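Local coordinates for cell division control protein 4 (PDB 3V7D) that recognises phosphorylated targets such as the kinase inhibitor SIC1 as the substrate-binding subunit of an SCF ubiquitin ligase, directing their ubiquitination and degradation, at residues His351-Gly356 against Ser367-Ser373; Thr332-Ile336 against Met345-Gln349; Gly409-Phe414 against Leu430-Ile436. The protein carries 1 engineered substitution. All blocks are in the same frame, centred on the assembly; numbering follows the deposited sequence.

Interaction 1 (His351-Gly356 against Ser367-Ser373); sequences HTALVG and SAAADGS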
loop_
_atom_site.group_PDB
_atom_site.type_symbol
_atom_site.label_atom_id
_atom_site.label_comp_id
_atom_site.label_asym_id
_atom_site.label_seq_id
_atom_site.Cartn_x
_atom_site.Cartn_y
_atom_site.Cartn_z
ATOM N N HIS B 351 1.010 16.937 -18.121
ATOM C CA HIS B 351 1.103 16.161 -19.349
ATOM C C HIS B 351 0.775 17.067 -20.525
ATOM O O HIS B 351 -0.007 18.006 -20.387
ATOM C CB HIS B 351 0.110 14.995 -19.331
ATOM C CG HIS B 351 0.306 14.044 -18.191
ATOM N ND1 HIS B 351 1.316 13.106 -18.169
ATOM C CD2 HIS B 351 -0.390 13.875 -17.041
ATOM C CE1 HIS B 351 1.237 12.401 -17.054
ATOM N NE2 HIS B 351 0.212 12.850 -16.351
ATOM N N THR B 352 1.361 16.782 -21.683
ATOM C CA THR B 352 1.087 17.565 -22.884
ATOM C C THR B 352 0.382 16.718 -23.934
ATOM O O THR B 352 0.367 17.057 -25.116
ATOM C CB THR B 352 2.372 18.163 -23.485
ATOM O OG1 THR B 352 3.197 17.111 -24.000
ATOM C CG2 THR B 352 3.148 18.943 -22.426
ATOM N N ALA B 353 -0.210 15.613 -23.496
ATOM C CA ALA B 353 -0.940 14.738 -24.400
ATOM C C ALA B 353 -2.121 14.101 -23.678
ATOM O O ALA B 353 -2.333 14.349 -22.491
ATOM C CB ALA B 353 -0.014 13.669 -24.956
ATOM N N LEU B 354 -2.882 13.283 -24.405
ATOM C CA LEU B 354 -3.999 12.526 -23.841
ATOM C C LEU B 354 -3.597 11.811 -22.551
ATOM O O LEU B 354 -2.664 11.009 -22.546
ATOM C CB LEU B 354 -4.477 11.497 -24.870
ATOM C CG LEU B 354 -5.816 10.768 -24.721
ATOM C CD1 LEU B 354 -6.212 10.165 -26.060
ATOM C CD2 LEU B 354 -5.779 9.685 -23.663
ATOM N N VAL B 355 -4.296 12.100 -21.457
ATOM C CA VAL B 355 -4.095 11.343 -20.224
ATOM C C VAL B 355 -5.158 10.251 -20.126
ATOM O O VAL B 355 -6.325 10.540 -19.865
ATOM C CB VAL B 355 -4.159 12.234 -18.965
ATOM C CG1 VAL B 355 -3.714 11.440 -17.738
ATOM C CG2 VAL B 355 -3.291 13.480 -19.136
ATOM N N GLY B 356 -4.754 9.002 -20.339
ATOM C CA GLY B 356 -5.702 7.901 -20.383
ATOM C C GLY B 356 -5.547 6.849 -19.300
ATOM O O GLY B 356 -6.319 5.894 -19.252
ATOM N N SER B 367 -0.411 9.065 -12.908
ATOM C CA SER B 367 -1.023 9.287 -14.211
ATOM C C SER B 367 -0.010 9.098 -15.336
ATOM O O SER B 367 1.182 9.391 -15.180
ATOM C CB SER B 367 -1.613 10.692 -14.285
ATOM O OG SER B 367 -0.596 11.665 -14.082
ATOM N N ALA B 368 -0.499 8.609 -16.468
ATOM C CA ALA B 368 0.356 8.306 -17.610
ATOM C C ALA B 368 -0.312 8.790 -18.890
ATOM O O ALA B 368 -1.528 8.675 -19.044
ATOM C CB ALA B 368 0.637 6.811 -17.676
ATOM N N ALA B 369 0.486 9.328 -19.807
ATOM C CA ALA B 369 -0.054 10.008 -20.980
ATOM C C ALA B 369 0.489 9.448 -22.290
ATOM O O ALA B 369 1.445 8.673 -22.291
ATOM C CB ALA B 369 0.218 11.511 -20.886
ATOM N N ALA B 370 -0.119 9.859 -23.400
ATOM C CA ALA B 370 0.210 9.324 -24.724
ATOM C C ALA B 370 1.524 9.854 -25.294
ATOM O O ALA B 370 1.918 9.485 -26.401
ATOM C CB ALA B 370 -0.937 9.591 -25.705
ATOM N N ASP B 371 2.197 10.726 -24.549
ATOM C CA ASP B 371 3.491 11.246 -24.979
ATOM C C ASP B 371 4.633 10.505 -24.289
ATOM O O ASP B 371 5.804 10.854 -24.453
ATOM C CB ASP B 371 3.588 12.746 -24.704
ATOM C CG ASP B 371 3.464 13.081 -23.229
ATOM O OD1 ASP B 371 3.163 12.169 -22.430
ATOM O OD2 ASP B 371 3.659 14.263 -22.868
ATOM N N GLY B 372 4.281 9.491 -23.503
ATOM C CA GLY B 372 5.267 8.689 -22.799
ATOM C C GLY B 372 5.610 9.197 -21.411
ATOM O O GLY B 372 6.519 8.677 -20.758
ATOM N N SER B 373 4.886 10.213 -20.955
ATOM C CA SER B 373 5.139 10.788 -19.639
ATOM C C SER B 373 4.327 10.080 -18.562
ATOM O O SER B 373 3.198 9.650 -18.797
ATOM C CB SER B 373 4.820 12.285 -19.626
ATOM O OG SER B 373 3.457 12.512 -19.938
#
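The imidazole of His351 is held by its edge between two serines: ND1 donates to Ser373 OG (2.8 Å, 167°) and NE2 is hydrogen-bonded to Ser367 OG at 2.7 Å. Both hydroxyls lie in the ring plane, so the two bonds together fix the rotation of the ring. The torsion chi1 of -59° sets CG opposite the carbonyl carbon and swings the ring across the other segment, where Ala369 CB packs obliquely against it, 3.3 Å from ND1; a methyl is small enough to fit there. Ser373 OG passes the chain on to Asp371 OD1 through a short 2.5 Å bond that uses the syn lone pair, while Ser373 N reaches the same oxygen from above the carboxylate plane and completes an Asx turn. Asp371 thus acts in the second shell, positioning the serine that receives the histidine proton. Ser367 OG has a further partner in Trp377 NE1, giving a variant of the WD40 Asp-His-Ser/Thr-Trp tetrad, here in WD 6, in which Ser373 links Asp371 to His351. Beside it, Ala353 CB rests on Asp371 CB at 3.7 Å, and Leu354 O accepts from Ala370 N (2.9 Å), pinning the loop to the type I turn from Ala369 to Gly372. Gly372 suits that turn because its phi is positive. Leu354 and Ala370 also pack on a polar side chain of the bound peptide. Strands 355-360 and 364-369 start the blade as a hairpin; strand 373-378 follows alongside 364-369, Ile334 of strand 334-338 in the preceding blade packs on His351, Val355 and Ser367, and strand 396-401 of the next blade touches Ala368.

Interaction 2 (Thr332-Ile336 against Met345-Gln349); sequences TTIRI and MYTLQ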
loop_
_atom_site.group_PDB
_atom_site.type_symbol
_atom_site.label_atom_id
_atom_site.label_comp_id
_atom_site.label_asym_id
_atom_site.label_seq_id
_atom_site.Cartn_x
_atom_site.Cartn_y
_atom_site.Cartn_z
ATOM N N THR B 332 -5.490 16.788 -21.848
ATOM C CA THR B 332 -4.187 16.740 -21.171
ATOM C C THR B 332 -4.241 17.084 -19.683
ATOM O O THR B 332 -3.211 17.073 -19.009
ATOM C CB THR B 332 -3.112 17.642 -21.836
ATOM O OG1 THR B 332 -3.379 19.016 -21.522
ATOM C CG2 THR B 332 -3.082 17.452 -23.352
ATOM N N THR B 333 -5.426 17.391 -19.164
ATOM C CA THR B 333 -5.534 17.769 -17.758
ATOM C C THR B 333 -6.071 16.637 -16.893
ATOM O O THR B 333 -6.738 15.718 -17.380
ATOM C CB THR B 333 -6.431 19.012 -17.547
ATOM O OG1 THR B 333 -7.807 18.651 -17.714
ATOM C CG2 THR B 333 -6.070 20.116 -18.526
ATOM N N ILE B 334 -5.764 16.716 -15.603
ATOM C CA ILE B 334 -6.347 15.837 -14.604
ATOM C C ILE B 334 -7.118 16.702 -13.620
ATOM O O ILE B 334 -6.597 17.706 -13.135
ATOM C CB ILE B 334 -5.269 15.080 -13.826
ATOM C CG1 ILE B 334 -4.433 14.219 -14.775
ATOM C CG2 ILE B 334 -5.899 14.225 -12.745
ATOM C CD1 ILE B 334 -3.085 13.833 -14.206
ATOM N N ARG B 335 -8.356 16.324 -13.325
ATOM C CA ARG B 335 -9.156 17.099 -12.383
ATOM C C ARG B 335 -9.490 16.326 -11.118
ATOM O O ARG B 335 -9.774 15.133 -11.162
ATOM C CB ARG B 335 -10.435 17.627 -13.043
ATOM C CG ARG B 335 -10.181 18.762 -14.018
ATOM C CD ARG B 335 -11.469 19.348 -14.550
ATOM N NE ARG B 335 -11.235 20.648 -15.169
ATOM C CZ ARG B 335 -12.080 21.671 -15.093
ATOM N NH1 ARG B 335 -13.218 21.544 -14.423
ATOM N NH2 ARG B 335 -11.790 22.820 -15.685
ATOM N N ILE B 336 -9.448 17.029 -9.994
ATOM C CA ILE B 336 -9.817 16.465 -8.708
ATOM C C ILE B 336 -11.128 17.104 -8.278
ATOM O O ILE B 336 -11.244 18.327 -8.242
ATOM C CB ILE B 336 -8.745 16.764 -7.646
ATOM C CG1 ILE B 336 -7.357 16.357 -8.157
ATOM C CG2 ILE B 336 -9.084 16.069 -6.332
ATOM C CD1 ILE B 336 -7.207 14.874 -8.421
ATOM N N MET B 345 -11.954 20.720 -7.230
ATOM C CA MET B 345 -10.952 21.052 -6.226
ATOM C C MET B 345 -9.681 21.540 -6.901
ATOM O O MET B 345 -9.245 22.670 -6.677
ATOM C CB MET B 345 -10.633 19.839 -5.354
ATOM C CG MET B 345 -11.806 19.322 -4.548
ATOM S SD MET B 345 -11.383 17.806 -3.667
ATOM C CE MET B 345 -10.004 18.377 -2.675
ATOM N N TYR B 346 -9.095 20.687 -7.737
ATOM C CA TYR B 346 -7.828 21.001 -8.390
ATOM C C TYR B 346 -7.795 20.600 -9.863
ATOM O O TYR B 346 -8.442 19.634 -10.277
ATOM C CB TYR B 346 -6.677 20.296 -7.668
ATOM C CG TYR B 346 -6.625 20.544 -6.179
ATOM C CD1 TYR B 346 -6.405 21.817 -5.675
ATOM C CD2 TYR B 346 -6.784 19.500 -5.277
ATOM C CE1 TYR B 346 -6.349 22.047 -4.310
ATOM C CE2 TYR B 346 -6.730 19.718 -3.911
ATOM C CZ TYR B 346 -6.511 20.994 -3.433
ATOM O OH TYR B 346 -6.456 21.215 -2.076
ATOM N N THR B 347 -7.037 21.357 -10.649
ATOM C CA THR B 347 -6.675 20.937 -11.991
ATOM C C THR B 347 -5.169 20.718 -12.024
ATOM O O THR B 347 -4.390 21.621 -11.705
ATOM C CB THR B 347 -7.069 21.970 -13.065
ATOM O OG1 THR B 347 -8.466 22.270 -12.961
ATOM C CG2 THR B 347 -6.780 21.417 -14.454
ATOM N N LEU B 348 -4.764 19.510 -12.392
ATOM C CA LEU B 348 -3.355 19.157 -12.452
ATOM C C LEU B 348 -2.903 19.197 -13.902
ATOM O O LEU B 348 -3.515 18.573 -14.768
ATOM C CB LEU B 348 -3.133 17.756 -11.882
ATOM C CG LEU B 348 -3.818 17.431 -10.553
ATOM C CD1 LEU B 348 -3.487 16.012 -10.107
ATOM C CD2 LEU B 348 -3.413 18.438 -9.492
ATOM N N GLN B 349 -1.832 19.937 -14.163
ATOM C CA GLN B 349 -1.298 20.072 -15.510
ATOM C C GLN B 349 0.145 19.572 -15.547
ATOM O O GLN B 349 1.071 20.322 -15.253
ATOM C CB GLN B 349 -1.365 21.536 -15.954
ATOM C CG GLN B 349 -1.016 21.764 -17.415
ATOM C CD GLN B 349 -1.996 21.090 -18.356
ATOM O OE1 GLN B 349 -3.136 21.532 -18.506
ATOM N NE2 GLN B 349 -1.556 20.009 -18.993
HETATM O O HOH W 1 -2.308 16.783 -16.650
#
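Over one face of the Arg335 guanidinium lies Thr347 OG1, 3.9 Å from Arg335 NE, the two side chains running side by side in the same direction. Both belong to an antiparallel hairpin, the two outer strands of a WD40 propeller blade; the axes of residues 334-336 and 345-348 approach to 4.7 Å. The Tyr346 ring carries its neighbour Met345 CB on one face, offset toward the rim, and meets Ile336 CB obliquely. At Gln349 the amide works through its edge: NE2 donates almost in plane to Thr332 OG1 (3.3 Å, 160°), a reach made possible by the bend at chi2 (64°). The polar side chains of Arg335 and Thr347 occupy one face of the hairpin; the other carries the buried Ile334, Ile336 and Leu348, with Tyr346 at its more open end. Ile334 CB meets Leu348 CB at 3.9 Å, and both side chains continue onto Trp377 of the next blade, so branched aliphatic residues suit these three buried places. Beyond the last strand pair, a water donates to both Thr332 O and Leu348 O where the backbones diverge. At the other end the register slips in a classic bulge: Ile336 O takes two amides, Met345 N at 2.7 Å and Tyr346 N at 3.2 Å.

Interaction 3 (Gly409-Phe414 against Leu430-Ile436); sequences GSENQF and LKDADQI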
loop_
_atom_site.group_PDB
_atom_site.type_symbol
_atom_site.label_atom_id
_atom_site.label_comp_id
_atom_site.label_asym_id
_atom_site.label_seq_id
_atom_site.Cartn_x
_atom_site.Cartn_y
_atom_site.Cartn_z
ATOM N N GLY B 409 4.810 0.277 -19.155
ATOM C CA GLY B 409 5.018 -0.347 -20.445
ATOM C C GLY B 409 4.596 0.502 -21.628
ATOM O O GLY B 409 3.635 1.279 -21.565
ATOM N N SER B 410 5.334 0.350 -22.718
ATOM C CA SER B 410 4.989 0.979 -23.987
ATOM C C SER B 410 5.748 0.237 -25.072
ATOM O O SER B 410 6.453 -0.729 -24.784
ATOM C CB SER B 410 5.381 2.454 -23.992
ATOM O OG SER B 410 6.788 2.610 -23.964
ATOM N N GLU B 411 5.609 0.688 -26.313
ATOM C CA GLU B 411 6.276 0.046 -27.434
ATOM C C GLU B 411 7.773 -0.100 -27.181
ATOM O O GLU B 411 8.468 0.884 -26.922
ATOM C CB GLU B 411 6.023 0.834 -28.717
ATOM C CG GLU B 411 6.609 0.193 -29.956
ATOM C CD GLU B 411 6.154 0.883 -31.227
ATOM O OE1 GLU B 411 5.028 0.597 -31.691
ATOM O OE2 GLU B 411 6.921 1.718 -31.753
ATOM N N ASN B 412 8.243 -1.346 -27.224
ATOM C CA ASN B 412 9.650 -1.689 -27.011
ATOM C C ASN B 412 10.204 -1.398 -25.618
ATOM O O ASN B 412 11.406 -1.545 -25.386
ATOM C CB ASN B 412 10.541 -1.034 -28.071
ATOM C CG ASN B 412 10.253 -1.541 -29.466
ATOM O OD1 ASN B 412 10.033 -2.736 -29.673
ATOM N ND2 ASN B 412 10.245 -0.633 -30.435
ATOM N N GLN B 413 9.342 -0.998 -24.688
ATOM C CA GLN B 413 9.819 -0.636 -23.351
ATOM C C GLN B 413 9.026 -1.245 -22.199
ATOM O O GLN B 413 7.795 -1.235 -22.188
ATOM C CB GLN B 413 9.873 0.884 -23.182
ATOM C CG GLN B 413 10.905 1.573 -24.053
ATOM C CD GLN B 413 11.545 2.758 -23.354
ATOM O OE1 GLN B 413 11.271 3.027 -22.183
ATOM N NE2 GLN B 413 12.410 3.464 -24.065
ATOM N N PHE B 414 9.759 -1.759 -21.222
ATOM C CA PHE B 414 9.179 -2.315 -20.013
ATOM C C PHE B 414 10.113 -1.918 -18.877
ATOM O O PHE B 414 11.236 -2.415 -18.785
ATOM C CB PHE B 414 9.070 -3.835 -20.142
ATOM C CG PHE B 414 8.420 -4.511 -18.963
ATOM C CD1 PHE B 414 7.042 -4.522 -18.824
ATOM C CD2 PHE B 414 9.191 -5.163 -18.010
ATOM C CE1 PHE B 414 6.440 -5.154 -17.747
ATOM C CE2 PHE B 414 8.598 -5.797 -16.927
ATOM C CZ PHE B 414 7.219 -5.795 -16.797
ATOM N N LEU B 430 11.985 -7.533 -20.037
ATOM C CA LEU B 430 11.156 -8.005 -21.144
ATOM C C LEU B 430 11.582 -7.332 -22.446
ATOM O O LEU B 430 10.752 -6.864 -23.227
ATOM C CB LEU B 430 9.673 -7.744 -20.861
ATOM C CG LEU B 430 9.099 -8.481 -19.650
ATOM C CD1 LEU B 430 7.614 -8.168 -19.472
ATOM C CD2 LEU B 430 9.323 -9.983 -19.784
ATOM N N LYS B 431 12.893 -7.291 -22.661
ATOM C CA LYS B 431 13.493 -6.620 -23.811
ATOM C C LYS B 431 12.937 -7.111 -25.152
ATOM O O LYS B 431 12.767 -6.323 -26.080
ATOM C CB LYS B 431 15.017 -6.795 -23.773
ATOM C CG LYS B 431 15.784 -6.087 -24.886
ATOM C CD LYS B 431 17.286 -6.250 -24.683
ATOM C CE LYS B 431 18.084 -5.787 -25.895
ATOM N NZ LYS B 431 17.849 -4.346 -26.197
ATOM N N ASP B 432 12.642 -8.405 -25.250
ATOM C CA ASP B 432 12.198 -8.985 -26.518
ATOM C C ASP B 432 10.740 -8.668 -26.858
ATOM O O ASP B 432 10.281 -8.944 -27.966
ATOM C CB ASP B 432 12.458 -10.500 -26.557
ATOM C CG ASP B 432 11.623 -11.266 -25.544
ATOM O OD1 ASP B 432 11.161 -10.652 -24.558
ATOM O OD2 ASP B 432 11.437 -12.486 -25.732
ATOM N N ALA B 433 10.019 -8.083 -25.906
ATOM C CA ALA B 433 8.637 -7.681 -26.153
ATOM C C ALA B 433 8.582 -6.485 -27.109
ATOM O O ALA B 433 9.438 -5.605 -27.051
ATOM C CB ALA B 433 7.935 -7.351 -24.839
ATOM N N ASP B 434 7.586 -6.470 -27.995
ATOM C CA ASP B 434 7.386 -5.348 -28.911
ATOM C C ASP B 434 6.358 -4.378 -28.336
ATOM O O ASP B 434 6.466 -3.164 -28.514
ATOM C CB ASP B 434 6.915 -5.836 -30.283
ATOM C CG ASP B 434 7.981 -6.617 -31.027
ATOM O OD1 ASP B 434 9.172 -6.250 -30.930
ATOM O OD2 ASP B 434 7.624 -7.598 -31.713
ATOM N N GLN B 435 5.353 -4.926 -27.657
ATOM C CA GLN B 435 4.352 -4.116 -26.973
ATOM C C GLN B 435 4.060 -4.709 -25.603
ATOM O O GLN B 435 4.154 -5.922 -25.409
ATOM C CB GLN B 435 3.053 -4.052 -27.780
ATOM C CG GLN B 435 3.207 -3.521 -29.189
ATOM C CD GLN B 435 3.145 -2.009 -29.262
ATOM O OE1 GLN B 435 3.026 -1.326 -28.242
ATOM N NE2 GLN B 435 3.216 -1.476 -30.480
ATOM N N ILE B 436 3.715 -3.846 -24.654
ATOM C CA ILE B 436 3.228 -4.294 -23.357
ATOM C C ILE B 436 1.772 -3.877 -23.255
ATOM O O ILE B 436 1.475 -2.695 -23.117
ATOM C CB ILE B 436 4.011 -3.652 -22.201
ATOM C CG1 ILE B 436 5.517 -3.707 -22.478
ATOM C CG2 ILE B 436 3.652 -4.328 -20.877
ATOM C CD1 ILE B 436 6.077 -5.109 -22.518
HETATM O O HOH W 2 7.462 -3.607 -25.318
HETATM O O HOH W 3 12.790 -3.675 -26.463
HETATM O O HOH W 4 11.349 -5.317 -29.048
HETATM O O HOH W 5 12.300 -4.696 -20.426
#
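Asp434 O takes the amide proton of Asn412 N at 2.9 Å, with the donor standing well above the carbonyl plane, 50° out of it; Glu411 CA adds a C-H contact to the same oxygen. Asn412 occupies the third position of a type II turn from Ser410 to Gln413 and has a positive phi of 65°, a conformation that asparagine tolerates better than most residues. The carboxylate of Asp434 turns elsewhere, its OD2 accepting from Asp453 N, and Asp434 and Gln435 together form a classic bulge facing Glu451. Two blades of the WD40 propeller meet here: the turn joins strands 405-410 and 413-418 of one, and segment 430-436 leads into strand 435-442, the first of the next. Beyond the turn, toward Phe414, the interface is apolar. Phe414 CG lies opposite its own backbone N (chi1 -177°), which carries the ring toward Leu430, and Leu430 CD1 sits 3.4 Å from the ring centroid, almost exactly on the normal, in a CH-pi contact over the face; leucine suits the place because one branch can set its methyl squarely on the ring. Ile436 comes in roughly at right angles to the Phe414 side chain, its CD1 3.9 Å from Phe414 CD1. Gly409 lacks a side chain, which lets Ile436 CB settle 3.9 Å from Gly409 CA. Farther along, Leu430 N donates to a water, at 2.9 Å, that lies 3.0 Å from Phe414 O.

In the fold
Following the chain from the N terminus, interaction 2 closes first, pairing the outer two strands of one propeller blade through the hairpin between 336 and 345. Interaction 1 opens only two residues later and closes the hairpin of the first two strands of the next blade; the centres lie 13 Å apart, and the two touch where Thr332 CG2 packs against Ala353 O, across the junction between blades. Interaction 3 comes last, its loop running through strands 413-418 and 424-426 to join the blade after that of interaction 1 to the one completed by strand 113-118. Its nearest atoms are about 6 Å from interaction 1. The loops follow in series, none nesting or crossing.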